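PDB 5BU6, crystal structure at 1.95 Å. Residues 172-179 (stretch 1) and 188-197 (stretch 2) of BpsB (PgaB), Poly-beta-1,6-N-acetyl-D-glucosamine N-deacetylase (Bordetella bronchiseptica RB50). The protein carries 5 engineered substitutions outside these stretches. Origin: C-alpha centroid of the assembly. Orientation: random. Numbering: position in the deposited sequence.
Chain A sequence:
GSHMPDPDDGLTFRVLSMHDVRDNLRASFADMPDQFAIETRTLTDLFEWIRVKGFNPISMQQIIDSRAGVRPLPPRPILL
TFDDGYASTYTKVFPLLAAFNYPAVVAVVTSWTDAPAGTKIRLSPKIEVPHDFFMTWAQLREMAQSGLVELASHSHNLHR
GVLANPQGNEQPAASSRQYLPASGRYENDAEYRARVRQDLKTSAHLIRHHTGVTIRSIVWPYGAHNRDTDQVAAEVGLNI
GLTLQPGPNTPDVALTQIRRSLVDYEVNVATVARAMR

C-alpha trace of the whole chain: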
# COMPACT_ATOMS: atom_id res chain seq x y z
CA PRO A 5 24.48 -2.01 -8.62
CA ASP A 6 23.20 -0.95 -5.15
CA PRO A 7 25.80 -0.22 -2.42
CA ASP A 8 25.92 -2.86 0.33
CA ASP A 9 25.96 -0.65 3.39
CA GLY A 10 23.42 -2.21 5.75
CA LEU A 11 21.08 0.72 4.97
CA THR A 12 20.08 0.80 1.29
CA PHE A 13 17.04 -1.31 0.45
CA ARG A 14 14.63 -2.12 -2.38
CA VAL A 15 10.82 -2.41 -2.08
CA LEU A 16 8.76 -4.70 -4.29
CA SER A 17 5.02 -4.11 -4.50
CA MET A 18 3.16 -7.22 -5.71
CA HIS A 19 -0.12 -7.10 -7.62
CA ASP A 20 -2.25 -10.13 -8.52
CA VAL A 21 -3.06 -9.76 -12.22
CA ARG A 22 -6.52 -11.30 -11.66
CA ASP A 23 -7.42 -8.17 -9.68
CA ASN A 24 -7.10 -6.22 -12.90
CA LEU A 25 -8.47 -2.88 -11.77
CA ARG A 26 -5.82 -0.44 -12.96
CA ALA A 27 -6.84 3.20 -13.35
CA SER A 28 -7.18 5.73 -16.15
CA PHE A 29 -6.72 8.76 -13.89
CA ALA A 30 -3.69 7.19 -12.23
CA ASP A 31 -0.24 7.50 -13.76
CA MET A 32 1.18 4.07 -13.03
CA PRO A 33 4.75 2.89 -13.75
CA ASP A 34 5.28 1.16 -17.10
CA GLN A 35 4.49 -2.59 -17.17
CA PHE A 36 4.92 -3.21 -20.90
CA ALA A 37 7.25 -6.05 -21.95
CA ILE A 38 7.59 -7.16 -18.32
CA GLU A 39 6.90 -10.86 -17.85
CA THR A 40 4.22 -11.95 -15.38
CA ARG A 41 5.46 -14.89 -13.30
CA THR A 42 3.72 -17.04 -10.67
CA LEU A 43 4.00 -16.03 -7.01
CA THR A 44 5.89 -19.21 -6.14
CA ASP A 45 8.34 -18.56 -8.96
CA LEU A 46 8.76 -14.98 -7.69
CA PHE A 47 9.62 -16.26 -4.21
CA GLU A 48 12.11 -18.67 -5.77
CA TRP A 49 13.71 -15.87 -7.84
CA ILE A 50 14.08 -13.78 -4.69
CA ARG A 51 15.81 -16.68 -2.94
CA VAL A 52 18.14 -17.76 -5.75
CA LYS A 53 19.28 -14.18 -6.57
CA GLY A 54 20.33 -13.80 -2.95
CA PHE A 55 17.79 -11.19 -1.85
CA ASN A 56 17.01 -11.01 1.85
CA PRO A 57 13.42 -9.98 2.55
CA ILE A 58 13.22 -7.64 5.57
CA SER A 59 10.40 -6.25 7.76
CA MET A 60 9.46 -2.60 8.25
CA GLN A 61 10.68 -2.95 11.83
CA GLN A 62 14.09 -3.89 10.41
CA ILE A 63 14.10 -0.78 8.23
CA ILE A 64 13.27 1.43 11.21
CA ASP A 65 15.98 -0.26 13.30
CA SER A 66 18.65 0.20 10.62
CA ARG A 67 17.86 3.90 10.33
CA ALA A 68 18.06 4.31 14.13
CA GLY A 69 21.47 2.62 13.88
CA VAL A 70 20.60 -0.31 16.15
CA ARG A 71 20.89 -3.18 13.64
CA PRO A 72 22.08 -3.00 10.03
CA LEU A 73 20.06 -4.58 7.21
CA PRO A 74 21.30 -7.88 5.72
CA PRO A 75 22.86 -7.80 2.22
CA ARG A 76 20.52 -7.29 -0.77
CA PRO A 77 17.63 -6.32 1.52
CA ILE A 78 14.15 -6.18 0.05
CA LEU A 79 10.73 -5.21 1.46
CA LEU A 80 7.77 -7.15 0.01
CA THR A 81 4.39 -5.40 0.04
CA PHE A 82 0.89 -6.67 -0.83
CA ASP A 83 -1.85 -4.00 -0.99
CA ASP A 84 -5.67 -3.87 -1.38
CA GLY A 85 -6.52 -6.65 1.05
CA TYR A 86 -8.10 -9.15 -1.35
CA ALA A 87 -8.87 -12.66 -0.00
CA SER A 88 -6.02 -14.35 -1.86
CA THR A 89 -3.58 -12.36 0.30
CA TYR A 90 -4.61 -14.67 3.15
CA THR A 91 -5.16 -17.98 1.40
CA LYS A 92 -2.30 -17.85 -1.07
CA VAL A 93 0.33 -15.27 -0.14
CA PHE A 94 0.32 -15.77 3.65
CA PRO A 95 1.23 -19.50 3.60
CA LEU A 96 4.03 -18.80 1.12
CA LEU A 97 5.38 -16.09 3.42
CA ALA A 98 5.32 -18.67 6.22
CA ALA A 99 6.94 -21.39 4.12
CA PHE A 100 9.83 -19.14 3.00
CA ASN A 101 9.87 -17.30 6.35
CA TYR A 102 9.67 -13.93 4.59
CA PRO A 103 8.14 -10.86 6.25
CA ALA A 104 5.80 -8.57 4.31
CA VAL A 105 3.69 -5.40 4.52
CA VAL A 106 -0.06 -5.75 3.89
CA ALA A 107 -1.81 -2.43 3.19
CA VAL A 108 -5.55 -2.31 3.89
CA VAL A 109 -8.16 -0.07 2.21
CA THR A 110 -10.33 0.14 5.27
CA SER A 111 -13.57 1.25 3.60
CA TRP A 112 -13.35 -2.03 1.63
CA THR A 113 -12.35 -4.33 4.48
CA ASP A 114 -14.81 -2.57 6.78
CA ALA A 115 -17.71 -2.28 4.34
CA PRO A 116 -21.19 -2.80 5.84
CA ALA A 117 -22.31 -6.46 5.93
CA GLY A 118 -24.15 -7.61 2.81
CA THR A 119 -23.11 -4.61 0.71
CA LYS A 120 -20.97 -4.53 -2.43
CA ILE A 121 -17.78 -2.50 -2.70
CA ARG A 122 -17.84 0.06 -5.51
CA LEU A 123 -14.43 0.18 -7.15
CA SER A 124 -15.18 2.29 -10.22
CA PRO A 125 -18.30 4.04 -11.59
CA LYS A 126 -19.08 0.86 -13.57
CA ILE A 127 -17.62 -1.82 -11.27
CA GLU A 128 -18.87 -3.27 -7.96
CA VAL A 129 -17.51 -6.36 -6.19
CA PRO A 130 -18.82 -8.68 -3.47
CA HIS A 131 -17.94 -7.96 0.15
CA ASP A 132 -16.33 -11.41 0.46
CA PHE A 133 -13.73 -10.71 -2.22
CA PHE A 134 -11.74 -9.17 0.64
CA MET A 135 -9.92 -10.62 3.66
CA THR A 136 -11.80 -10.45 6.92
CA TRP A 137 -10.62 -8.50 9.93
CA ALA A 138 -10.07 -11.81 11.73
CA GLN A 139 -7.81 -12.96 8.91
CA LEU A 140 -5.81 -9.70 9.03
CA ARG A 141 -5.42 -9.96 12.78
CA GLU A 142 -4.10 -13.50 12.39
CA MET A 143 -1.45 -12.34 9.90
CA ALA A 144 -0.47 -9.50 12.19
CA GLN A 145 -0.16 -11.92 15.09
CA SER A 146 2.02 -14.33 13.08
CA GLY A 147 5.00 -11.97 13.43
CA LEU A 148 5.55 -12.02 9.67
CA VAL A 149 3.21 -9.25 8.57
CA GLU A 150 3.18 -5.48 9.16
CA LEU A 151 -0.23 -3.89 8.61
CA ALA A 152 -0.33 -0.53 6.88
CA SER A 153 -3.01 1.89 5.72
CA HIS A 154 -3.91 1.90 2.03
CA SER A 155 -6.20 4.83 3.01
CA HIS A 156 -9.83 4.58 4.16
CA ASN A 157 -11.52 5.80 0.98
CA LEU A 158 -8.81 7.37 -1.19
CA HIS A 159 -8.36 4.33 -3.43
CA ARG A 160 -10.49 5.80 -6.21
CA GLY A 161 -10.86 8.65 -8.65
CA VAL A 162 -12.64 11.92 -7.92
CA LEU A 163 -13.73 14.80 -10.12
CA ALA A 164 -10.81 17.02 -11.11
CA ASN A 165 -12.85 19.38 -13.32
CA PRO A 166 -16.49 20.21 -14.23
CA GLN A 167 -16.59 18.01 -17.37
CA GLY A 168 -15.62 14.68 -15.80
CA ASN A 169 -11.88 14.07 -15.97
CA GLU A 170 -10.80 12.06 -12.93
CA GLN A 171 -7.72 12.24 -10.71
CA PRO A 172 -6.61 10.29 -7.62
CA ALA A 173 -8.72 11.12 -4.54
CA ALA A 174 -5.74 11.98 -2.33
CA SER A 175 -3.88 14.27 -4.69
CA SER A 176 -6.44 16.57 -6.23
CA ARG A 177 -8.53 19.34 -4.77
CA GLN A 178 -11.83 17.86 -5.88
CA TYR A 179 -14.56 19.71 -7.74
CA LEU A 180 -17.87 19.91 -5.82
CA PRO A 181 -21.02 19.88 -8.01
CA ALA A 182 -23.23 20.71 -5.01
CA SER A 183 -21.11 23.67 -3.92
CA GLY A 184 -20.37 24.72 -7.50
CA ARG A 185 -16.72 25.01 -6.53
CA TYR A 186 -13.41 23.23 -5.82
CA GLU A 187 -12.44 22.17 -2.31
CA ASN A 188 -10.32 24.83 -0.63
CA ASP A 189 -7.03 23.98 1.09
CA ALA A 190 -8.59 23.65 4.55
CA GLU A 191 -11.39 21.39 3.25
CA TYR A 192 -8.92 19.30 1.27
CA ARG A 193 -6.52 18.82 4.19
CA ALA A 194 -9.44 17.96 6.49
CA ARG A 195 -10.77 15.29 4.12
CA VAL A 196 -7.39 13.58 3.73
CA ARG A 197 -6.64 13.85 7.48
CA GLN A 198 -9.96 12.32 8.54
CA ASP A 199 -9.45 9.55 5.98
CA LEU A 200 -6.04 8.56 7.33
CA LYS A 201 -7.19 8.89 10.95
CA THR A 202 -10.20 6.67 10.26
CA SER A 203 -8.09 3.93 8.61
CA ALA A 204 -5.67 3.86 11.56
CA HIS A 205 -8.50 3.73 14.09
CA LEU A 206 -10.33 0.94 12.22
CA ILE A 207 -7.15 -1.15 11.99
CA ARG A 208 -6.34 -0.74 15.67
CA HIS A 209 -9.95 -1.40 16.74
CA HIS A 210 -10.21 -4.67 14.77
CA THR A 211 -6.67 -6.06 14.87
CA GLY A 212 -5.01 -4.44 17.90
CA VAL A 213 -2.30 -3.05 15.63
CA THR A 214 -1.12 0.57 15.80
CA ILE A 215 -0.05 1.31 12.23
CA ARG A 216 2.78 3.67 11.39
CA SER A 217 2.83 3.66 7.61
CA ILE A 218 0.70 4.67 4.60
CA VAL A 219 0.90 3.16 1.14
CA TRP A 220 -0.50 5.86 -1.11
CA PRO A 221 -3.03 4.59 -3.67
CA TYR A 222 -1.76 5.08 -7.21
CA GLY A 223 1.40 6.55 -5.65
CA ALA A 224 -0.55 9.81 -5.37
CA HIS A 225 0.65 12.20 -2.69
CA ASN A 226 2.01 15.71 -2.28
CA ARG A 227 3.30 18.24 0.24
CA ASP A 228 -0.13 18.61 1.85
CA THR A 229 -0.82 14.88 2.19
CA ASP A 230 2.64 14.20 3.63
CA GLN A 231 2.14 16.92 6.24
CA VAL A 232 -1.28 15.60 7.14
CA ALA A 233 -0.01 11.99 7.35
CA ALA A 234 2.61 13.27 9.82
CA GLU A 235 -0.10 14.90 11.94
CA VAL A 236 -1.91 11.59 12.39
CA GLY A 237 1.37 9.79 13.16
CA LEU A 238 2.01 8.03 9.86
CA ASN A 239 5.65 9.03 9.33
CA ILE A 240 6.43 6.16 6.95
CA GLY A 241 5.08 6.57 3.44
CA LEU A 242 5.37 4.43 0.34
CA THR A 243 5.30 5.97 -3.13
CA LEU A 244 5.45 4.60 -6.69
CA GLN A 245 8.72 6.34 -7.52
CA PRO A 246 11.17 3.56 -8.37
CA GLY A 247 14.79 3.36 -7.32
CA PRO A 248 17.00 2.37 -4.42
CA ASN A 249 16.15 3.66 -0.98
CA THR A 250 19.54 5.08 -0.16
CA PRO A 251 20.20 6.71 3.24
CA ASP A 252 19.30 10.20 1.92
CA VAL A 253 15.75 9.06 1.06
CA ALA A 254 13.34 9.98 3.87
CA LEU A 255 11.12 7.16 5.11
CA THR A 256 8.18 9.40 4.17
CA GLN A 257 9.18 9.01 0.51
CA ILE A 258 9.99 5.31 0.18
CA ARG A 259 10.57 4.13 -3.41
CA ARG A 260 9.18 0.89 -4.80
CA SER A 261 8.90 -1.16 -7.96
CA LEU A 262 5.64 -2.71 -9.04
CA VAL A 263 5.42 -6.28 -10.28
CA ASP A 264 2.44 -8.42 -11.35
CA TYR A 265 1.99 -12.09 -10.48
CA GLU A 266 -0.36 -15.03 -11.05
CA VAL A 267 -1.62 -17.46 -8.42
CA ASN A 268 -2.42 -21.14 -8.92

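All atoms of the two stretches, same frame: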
# COMPACT_ATOMS: atom_id res chain seq x y z
N PRO A 172 -6.59 11.02 -8.90
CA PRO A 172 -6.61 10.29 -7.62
C PRO A 172 -7.24 11.11 -6.49
O PRO A 172 -7.02 12.32 -6.42
CB PRO A 172 -5.12 10.03 -7.34
CG PRO A 172 -4.47 10.03 -8.68
CD PRO A 172 -5.25 11.02 -9.53
N ALA A 173 -7.99 10.45 -5.62
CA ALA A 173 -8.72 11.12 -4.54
C ALA A 173 -7.83 11.87 -3.55
O ALA A 173 -8.25 12.86 -2.96
CB ALA A 173 -9.58 10.12 -3.78
N ALA A 174 -6.60 11.38 -3.35
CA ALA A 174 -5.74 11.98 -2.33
C ALA A 174 -4.98 13.19 -2.83
O ALA A 174 -4.58 14.06 -2.05
CB ALA A 174 -4.75 10.94 -1.79
N SER A 175 -4.77 13.27 -4.14
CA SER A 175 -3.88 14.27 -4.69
C SER A 175 -4.60 15.56 -5.04
O SER A 175 -4.12 16.66 -4.76
CB SER A 175 -3.18 13.72 -5.94
OG SER A 175 -4.11 13.52 -7.00
N SER A 176 -5.76 15.42 -5.66
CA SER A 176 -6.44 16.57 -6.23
C SER A 176 -7.37 17.27 -5.25
O SER A 176 -8.01 16.63 -4.42
CB SER A 176 -7.23 16.13 -7.47
OG SER A 176 -8.12 15.07 -7.16
N ARG A 177 -7.42 18.59 -5.36
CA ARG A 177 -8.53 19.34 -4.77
C ARG A 177 -9.75 19.07 -5.64
O ARG A 177 -9.80 19.48 -6.80
CB ARG A 177 -8.21 20.83 -4.67
CG ARG A 177 -7.37 21.18 -3.45
CD ARG A 177 -6.88 22.63 -3.47
NE ARG A 177 -5.92 22.88 -4.54
CZ ARG A 177 -4.65 22.48 -4.52
NH1 ARG A 177 -4.18 21.79 -3.48
NH2 ARG A 177 -3.84 22.75 -5.54
N GLN A 178 -10.72 18.36 -5.07
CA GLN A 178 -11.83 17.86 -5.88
C GLN A 178 -12.89 18.92 -6.16
O GLN A 178 -13.15 19.81 -5.34
CB GLN A 178 -12.47 16.64 -5.21
CG GLN A 178 -13.33 16.96 -4.00
CD GLN A 178 -14.02 15.73 -3.45
OE1 GLN A 178 -14.21 14.74 -4.15
NE2 GLN A 178 -14.42 15.80 -2.18
N TYR A 179 -13.51 18.80 -7.33
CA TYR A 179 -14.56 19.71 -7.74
C TYR A 179 -15.91 19.28 -7.15
O TYR A 179 -16.31 18.12 -7.27
CB TYR A 179 -14.61 19.77 -9.27
CG TYR A 179 -15.70 20.64 -9.82
CD1 TYR A 179 -15.59 22.02 -9.78
CD2 TYR A 179 -16.84 20.09 -10.39
CE1 TYR A 179 -16.59 22.83 -10.29
CE2 TYR A 179 -17.84 20.88 -10.90
CZ TYR A 179 -17.71 22.25 -10.85
OH TYR A 179 -18.71 23.05 -11.35
N ASN A 188 -11.43 23.96 -1.00
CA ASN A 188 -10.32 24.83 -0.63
C ASN A 188 -9.26 24.02 0.12
O ASN A 188 -9.46 22.84 0.40
CB ASN A 188 -10.80 26.02 0.21
CG ASN A 188 -11.42 25.59 1.53
OD1 ASN A 188 -10.79 24.91 2.33
ND2 ASN A 188 -12.65 26.02 1.78
N ASP A 189 -8.15 24.67 0.45
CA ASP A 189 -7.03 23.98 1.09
C ASP A 189 -7.40 23.39 2.45
O ASP A 189 -7.04 22.26 2.74
CB ASP A 189 -5.85 24.94 1.23
CG ASP A 189 -5.18 25.23 -0.11
OD1 ASP A 189 -5.15 24.32 -0.97
OD2 ASP A 189 -4.68 26.36 -0.30
N ALA A 190 -8.14 24.15 3.25
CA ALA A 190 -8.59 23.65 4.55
C ALA A 190 -9.50 22.44 4.40
O ALA A 190 -9.31 21.44 5.09
CB ALA A 190 -9.29 24.75 5.31
N GLU A 191 -10.49 22.52 3.51
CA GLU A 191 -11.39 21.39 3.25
C GLU A 191 -10.64 20.16 2.76
O GLU A 191 -10.89 19.03 3.21
CB GLU A 191 -12.45 21.79 2.22
CG GLU A 191 -13.41 22.88 2.67
CD GLU A 191 -14.30 23.39 1.55
OE1 GLU A 191 -13.99 23.13 0.37
OE2 GLU A 191 -15.31 24.05 1.85
N TYR A 192 -9.72 20.38 1.83
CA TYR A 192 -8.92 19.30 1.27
C TYR A 192 -8.08 18.59 2.33
O TYR A 192 -8.10 17.37 2.44
CB TYR A 192 -8.03 19.85 0.16
CG TYR A 192 -6.95 18.93 -0.32
CD1 TYR A 192 -7.24 17.65 -0.78
CD2 TYR A 192 -5.63 19.36 -0.35
CE1 TYR A 192 -6.22 16.81 -1.23
CE2 TYR A 192 -4.62 18.55 -0.80
CZ TYR A 192 -4.92 17.27 -1.24
OH TYR A 192 -3.89 16.49 -1.69
N ARG A 193 -7.35 19.38 3.12
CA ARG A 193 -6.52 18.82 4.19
C ARG A 193 -7.37 18.03 5.17
O ARG A 193 -7.00 16.92 5.56
CB ARG A 193 -5.78 19.94 4.94
CG ARG A 193 -4.53 20.43 4.24
CD ARG A 193 -3.90 21.63 4.96
NE ARG A 193 -2.55 21.87 4.46
CZ ARG A 193 -1.45 21.36 5.01
NH1 ARG A 193 -1.54 20.62 6.11
NH2 ARG A 193 -0.26 21.62 4.48
N ALA A 194 -8.51 18.60 5.55
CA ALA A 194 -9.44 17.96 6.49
C ALA A 194 -9.92 16.60 5.97
O ALA A 194 -9.95 15.61 6.71
CB ALA A 194 -10.61 18.86 6.77
N ARG A 195 -10.30 16.54 4.69
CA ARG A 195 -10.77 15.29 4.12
C ARG A 195 -9.67 14.22 4.17
O ARG A 195 -9.91 13.11 4.64
CB ARG A 195 -11.26 15.50 2.68
CG ARG A 195 -11.73 14.23 1.96
CD ARG A 195 -12.42 14.56 0.61
NE ARG A 195 -11.53 15.28 -0.31
CZ ARG A 195 -10.60 14.69 -1.06
NH1 ARG A 195 -10.43 13.38 -1.00
NH2 ARG A 195 -9.83 15.41 -1.87
N VAL A 196 -8.47 14.56 3.71
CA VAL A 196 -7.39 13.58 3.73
C VAL A 196 -7.01 13.19 5.16
O VAL A 196 -6.78 12.01 5.44
CB VAL A 196 -6.14 14.09 3.00
CG1 VAL A 196 -5.01 13.10 3.14
CG2 VAL A 196 -6.45 14.35 1.52
N ARG A 197 -6.95 14.17 6.07
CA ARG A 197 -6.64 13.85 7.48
C ARG A 197 -7.63 12.88 8.11
O ARG A 197 -7.23 11.89 8.71
CB ARG A 197 -6.59 15.11 8.33
CG ARG A 197 -5.84 14.90 9.63
CD ARG A 197 -5.88 16.14 10.50
NE ARG A 197 -5.13 17.26 9.93
CZ ARG A 197 -5.68 18.30 9.33
NH1 ARG A 197 -7.00 18.37 9.20
NH2 ARG A 197 -4.92 19.28 8.85

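What holds the loop of residues 172-179 against the helix that begins at Asp189? The hydrogen bonds across the contact all run one way: side chains of the helix donate, and backbone carbonyls of the loop accept. Arg195 and Tyr192, one helical turn apart, both point their CA-to-CB bonds toward the loop. Arg195 grips a single acceptor with two nitrogens, NH1 at 3.0 Å and NH2 at 3.2 Å from Ala173 O, which lies near the guanidinium plane, where the N-H groups point. Tyr192 OH donates to Ala174 O at 2.6 Å, a short bond with the oxygen close to the plane of the ring. The hydroxyl is also hydrogen-bonded elsewhere in the structure.

What do the loop's own carbonyls and hydroxyls bond to? Residues 173-175 have helical phi/psi angles but lack the regular bonds of a helix, and the carbonyls of Ala173 and Ala174 take their bonds from the neighbouring helix. Within the loop, Pro172 O gathers the donors instead: Ser175 OG at 3.2 Å and Ser176 OG at 3.1 Å, with weak backbone bonds from Ser175 N at 3.3 Å and Ser176 N at 3.4 Å. Both serines have chi1 in the p well and CA-to-CB bonds directed away from the helix, consistent with hydroxyls that serve the loop itself.

How do the longer side chains of the loop meet the helix? Arg177 and Gln178 both leave the backbone sideways, yet their ends come nearer the helix. Arg177 lays its aliphatic part against the tyrosine, with CG 3.9 Å from Tyr192 CG, and forms a long salt bridge from NH1 to Asp189 OD1 at 3.7 Å. That oxygen lies well out of the guanidinium plane and no N-H points at it, so the attraction is one of charge alone. Gln178 places CD over one face of the Arg195 guanidinium; its NE2 stands 3.5 Å from Arg195 NE, but both are donors and do not bond. Each is instead hydrogen-bonded to a residue just outside the two stretches.

How is the start of the helix satisfied? Asn188 occupies the N-cap position, where its OD1 accepts from Glu191 N at 2.7 Å with a nearly straight angle of 173°. Glu191 returns the bond, its OE1 accepting from Asn188 N at 3.0 Å. This reciprocal pair supplies partners for two backbone amides at the helix start, and the regular backbone bonds follow with Tyr192 N to Asn188 O at 2.9 Å.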